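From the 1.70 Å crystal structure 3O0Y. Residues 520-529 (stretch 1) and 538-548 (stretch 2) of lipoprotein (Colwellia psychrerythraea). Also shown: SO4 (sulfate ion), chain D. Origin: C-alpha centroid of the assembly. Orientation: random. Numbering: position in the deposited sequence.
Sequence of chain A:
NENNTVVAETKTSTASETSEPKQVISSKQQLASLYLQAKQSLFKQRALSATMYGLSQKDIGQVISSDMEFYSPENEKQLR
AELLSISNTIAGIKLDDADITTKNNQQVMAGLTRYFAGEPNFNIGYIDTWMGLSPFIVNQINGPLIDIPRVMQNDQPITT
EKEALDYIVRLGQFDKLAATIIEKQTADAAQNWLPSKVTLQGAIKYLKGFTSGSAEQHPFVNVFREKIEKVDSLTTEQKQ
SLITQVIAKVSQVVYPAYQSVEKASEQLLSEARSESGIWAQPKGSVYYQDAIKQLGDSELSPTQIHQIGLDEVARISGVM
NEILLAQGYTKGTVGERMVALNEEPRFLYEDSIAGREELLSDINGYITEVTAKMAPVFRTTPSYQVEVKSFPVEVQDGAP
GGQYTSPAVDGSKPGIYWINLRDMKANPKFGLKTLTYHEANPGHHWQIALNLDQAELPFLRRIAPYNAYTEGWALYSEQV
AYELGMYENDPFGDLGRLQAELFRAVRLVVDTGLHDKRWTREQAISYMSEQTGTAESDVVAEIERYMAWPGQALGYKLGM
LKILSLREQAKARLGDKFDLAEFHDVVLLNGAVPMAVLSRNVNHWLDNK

Stretch 1 520-529: TREQAISYMS
Stretch 2 (538-548) DVVAEIERYMA

Two helices, 521-529 and 538-548, pack at 129° between their N-to-C directions, with axes 9.3 Å apart at closest approach. Backbone angles are helical from Arg521 to Ser529 and from Asp538 to Met547, near -60/-45; Ala548 departs to -83/-27. Thr520 (-78/164, chi1 p) precedes the first helix; its OG1 caps it by accepting from Gln523 N at 3.1 Å. The CA atoms nearest each other across the helices are those of Ile525 and Val539, 6.0 Å apart.

Arg521 covers the most surface. Its CA-to-CB bond points sideways, but chi1 to chi3 are all t and the extended chain reaches across, among Val540, Ile543, Glu544 and Met547. Chi4 is -82°. Arg521 NE and NH1 both donate to Glu544 OE2, at 2.9 and 3.0 Å, in a salt bridge. Opposite charges meet here, and because OE2 lies near the guanidinium plane, both N-H groups can point at it. Glu544 (m, t, chi3 6°) meets the guanidinium edge. Arg521 NH2 is bridged to Glu522 OE2 at 3.0 Å.

The CA-to-CB bond of Met528 points toward the second helix; the side chain (t, t, chi3 -100°) sits among Val539, Glu542, Ile543 and Tyr546. Met528 CG is 3.7 Å from Val539 CG1. Met528 CE lies at the edge of the Tyr546 ring, 3.8 Å from Tyr546 CE2.

Ile543 (m, m) fills the reciprocal hole among Arg521, Ala524, Ile525 and Met528. Ile543 CD1 is 3.8 Å from Ala524 CB, and Ile543 CG1 is 3.8 Å from Ile525 CG1 (Ile525 m, t).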

# COMPACT_ATOMS: atom_id res chain seq x y z
N THR A 520 17.72 -13.05 11.79
CA THR A 520 16.87 -12.65 12.88
C THR A 520 16.41 -11.20 12.65
O THR A 520 17.04 -10.43 11.91
CB THR A 520 17.66 -12.75 14.21
OG1 THR A 520 18.71 -11.77 14.17
CG2 THR A 520 18.24 -14.16 14.39
N ARG A 521 15.37 -10.82 13.38
CA ARG A 521 14.92 -9.44 13.47
C ARG A 521 16.09 -8.50 13.81
O ARG A 521 16.30 -7.47 13.15
CB ARG A 521 13.78 -9.35 14.48
CG ARG A 521 13.39 -7.99 14.90
CD ARG A 521 12.48 -8.05 16.11
NE ARG A 521 12.12 -6.74 16.62
CZ ARG A 521 12.86 -5.98 17.44
NH1 ARG A 521 12.42 -4.78 17.76
NH2 ARG A 521 14.01 -6.39 17.93
N GLU A 522 16.89 -8.90 14.74
CA GLU A 522 17.95 -8.01 15.23
C GLU A 522 19.05 -7.83 14.21
O GLU A 522 19.54 -6.73 14.06
CB GLU A 522 18.52 -8.54 16.53
CG GLU A 522 17.49 -8.51 17.73
CD GLU A 522 16.34 -9.51 17.60
OE1 GLU A 522 16.51 -10.65 17.03
OE2 GLU A 522 15.22 -9.11 18.04
N GLN A 523 19.37 -8.87 13.46
CA GLN A 523 20.38 -8.80 12.39
C GLN A 523 19.88 -7.91 11.27
O GLN A 523 20.67 -7.11 10.68
CB GLN A 523 20.74 -10.20 11.85
CG GLN A 523 21.49 -11.05 12.84
CD GLN A 523 21.40 -12.57 12.58
OE1 GLN A 523 20.78 -13.01 11.62
NE2 GLN A 523 22.06 -13.34 13.40
N ALA A 524 18.58 -8.04 10.94
CA ALA A 524 17.99 -7.23 9.88
C ALA A 524 17.99 -5.74 10.29
O ALA A 524 18.35 -4.85 9.50
CB ALA A 524 16.54 -7.74 9.55
N ILE A 525 17.62 -5.46 11.55
CA ILE A 525 17.65 -4.07 12.05
C ILE A 525 19.07 -3.47 11.94
O ILE A 525 19.27 -2.36 11.41
CB ILE A 525 17.18 -4.00 13.53
CG1 ILE A 525 15.69 -4.32 13.64
CG2 ILE A 525 17.45 -2.57 14.13
CD1 ILE A 525 15.19 -4.62 14.98
N SER A 526 20.05 -4.22 12.43
CA SER A 526 21.45 -3.76 12.43
C SER A 526 21.90 -3.46 11.02
O SER A 526 22.43 -2.39 10.74
CB SER A 526 22.38 -4.82 13.02
OG SER A 526 22.10 -5.00 14.39
N TYR A 527 21.61 -4.38 10.08
CA TYR A 527 22.06 -4.20 8.68
C TYR A 527 21.43 -2.92 8.11
O TYR A 527 22.11 -2.10 7.47
CB TYR A 527 21.68 -5.45 7.83
CG TYR A 527 22.10 -5.37 6.38
CD1 TYR A 527 23.43 -5.52 5.98
CD2 TYR A 527 21.19 -4.94 5.41
CE1 TYR A 527 23.79 -5.44 4.62
CE2 TYR A 527 21.59 -4.72 4.13
CZ TYR A 527 22.84 -4.98 3.71
OH TYR A 527 23.14 -4.81 2.40
N MET A 528 20.10 -2.83 8.23
CA MET A 528 19.41 -1.71 7.61
C MET A 528 19.86 -0.35 8.21
O MET A 528 20.03 0.66 7.48
CB MET A 528 17.87 -1.87 7.69
CG MET A 528 17.06 -0.69 7.18
SD MET A 528 15.20 -1.12 6.97
CE MET A 528 15.08 -1.39 5.35
N SER A 529 20.01 -0.31 9.52
CA SER A 529 20.51 0.89 10.16
C SER A 529 21.88 1.31 9.62
O SER A 529 22.04 2.49 9.16
CB SER A 529 20.68 0.64 11.67
OG SER A 529 19.42 0.64 12.19
N ASP A 538 12.67 3.93 13.43
CA ASP A 538 12.07 3.80 12.11
C ASP A 538 12.45 2.44 11.51
O ASP A 538 11.58 1.70 10.98
CB ASP A 538 12.48 5.00 11.25
CG ASP A 538 12.09 6.36 11.95
OD1 ASP A 538 10.94 6.37 12.48
OD2 ASP A 538 12.89 7.35 12.05
N VAL A 539 13.70 2.06 11.67
CA VAL A 539 14.11 0.75 11.20
C VAL A 539 13.39 -0.39 11.88
O VAL A 539 13.01 -1.33 11.22
CB VAL A 539 15.62 0.60 11.22
CG1 VAL A 539 16.02 -0.82 10.72
CG2 VAL A 539 16.20 1.66 10.28
N VAL A 540 13.19 -0.31 13.19
CA VAL A 540 12.45 -1.33 13.95
C VAL A 540 11.05 -1.53 13.34
O VAL A 540 10.63 -2.67 13.06
CB VAL A 540 12.29 -1.00 15.43
CG1 VAL A 540 11.32 -1.98 16.04
CG2 VAL A 540 13.65 -1.14 16.16
N ALA A 541 10.35 -0.43 13.05
CA ALA A 541 9.01 -0.55 12.47
C ALA A 541 9.05 -1.18 11.07
O ALA A 541 8.15 -1.96 10.72
CB ALA A 541 8.31 0.79 12.45
N GLU A 542 10.06 -0.84 10.26
CA GLU A 542 10.19 -1.42 8.96
C GLU A 542 10.43 -2.92 9.01
O GLU A 542 9.76 -3.73 8.32
CB GLU A 542 11.31 -0.76 8.19
CG GLU A 542 11.09 0.68 7.88
CD GLU A 542 10.10 0.91 6.80
OE1 GLU A 542 10.03 0.13 5.79
OE2 GLU A 542 9.36 1.88 6.98
N ILE A 543 11.42 -3.33 9.79
CA ILE A 543 11.73 -4.77 9.88
C ILE A 543 10.49 -5.56 10.38
O ILE A 543 10.12 -6.59 9.81
CB ILE A 543 12.98 -5.05 10.80
CG1 ILE A 543 14.23 -4.43 10.17
CG2 ILE A 543 13.10 -6.62 11.13
CD1 ILE A 543 14.47 -4.73 8.67
N GLU A 544 9.76 -5.04 11.37
CA GLU A 544 8.54 -5.72 11.82
C GLU A 544 7.42 -5.75 10.77
O GLU A 544 6.67 -6.69 10.66
CB GLU A 544 8.05 -5.18 13.17
CG GLU A 544 9.17 -5.42 14.28
CD GLU A 544 8.84 -4.95 15.67
OE1 GLU A 544 7.67 -4.52 15.88
OE2 GLU A 544 9.69 -5.12 16.58
N ARG A 545 7.33 -4.70 9.97
CA ARG A 545 6.44 -4.67 8.82
C ARG A 545 6.82 -5.83 7.86
O ARG A 545 5.93 -6.56 7.41
CB ARG A 545 6.57 -3.32 8.08
CG ARG A 545 6.13 -3.32 6.65
CD ARG A 545 6.36 -1.94 6.01
NE ARG A 545 6.36 -2.01 4.58
CZ ARG A 545 6.41 -0.94 3.81
NH1 ARG A 545 6.44 -1.08 2.51
NH2 ARG A 545 6.48 0.26 4.38
N TYR A 546 8.09 -5.98 7.55
CA TYR A 546 8.54 -6.98 6.54
C TYR A 546 8.21 -8.36 7.03
O TYR A 546 7.83 -9.28 6.27
CB TYR A 546 10.02 -6.88 6.20
CG TYR A 546 10.44 -5.49 5.75
CD1 TYR A 546 9.56 -4.59 5.20
CD2 TYR A 546 11.72 -5.07 5.97
CE1 TYR A 546 10.00 -3.31 4.86
CE2 TYR A 546 12.15 -3.79 5.62
CZ TYR A 546 11.30 -2.94 5.11
OH TYR A 546 11.80 -1.64 4.83
N MET A 547 8.32 -8.52 8.34
CA MET A 547 8.01 -9.81 9.00
C MET A 547 6.51 -10.16 8.84
O MET A 547 6.18 -11.30 8.64
CB MET A 547 8.38 -9.81 10.48
CG MET A 547 9.89 -9.81 10.81
SD MET A 547 10.36 -9.37 12.56
CE MET A 547 9.29 -10.59 13.43
N ALA A 548 5.63 -9.16 8.87
CA ALA A 548 4.16 -9.35 8.75
C ALA A 548 3.72 -9.44 7.31
O ALA A 548 2.66 -9.99 7.03
CB ALA A 548 3.40 -8.14 9.41
S SO4 D . 6.79 2.93 1.31
O1 SO4 D . 8.03 2.97 0.48
O2 SO4 D . 6.41 4.27 1.61
O3 SO4 D . 5.64 2.35 0.58
O4 SO4 D . 6.97 2.05 2.43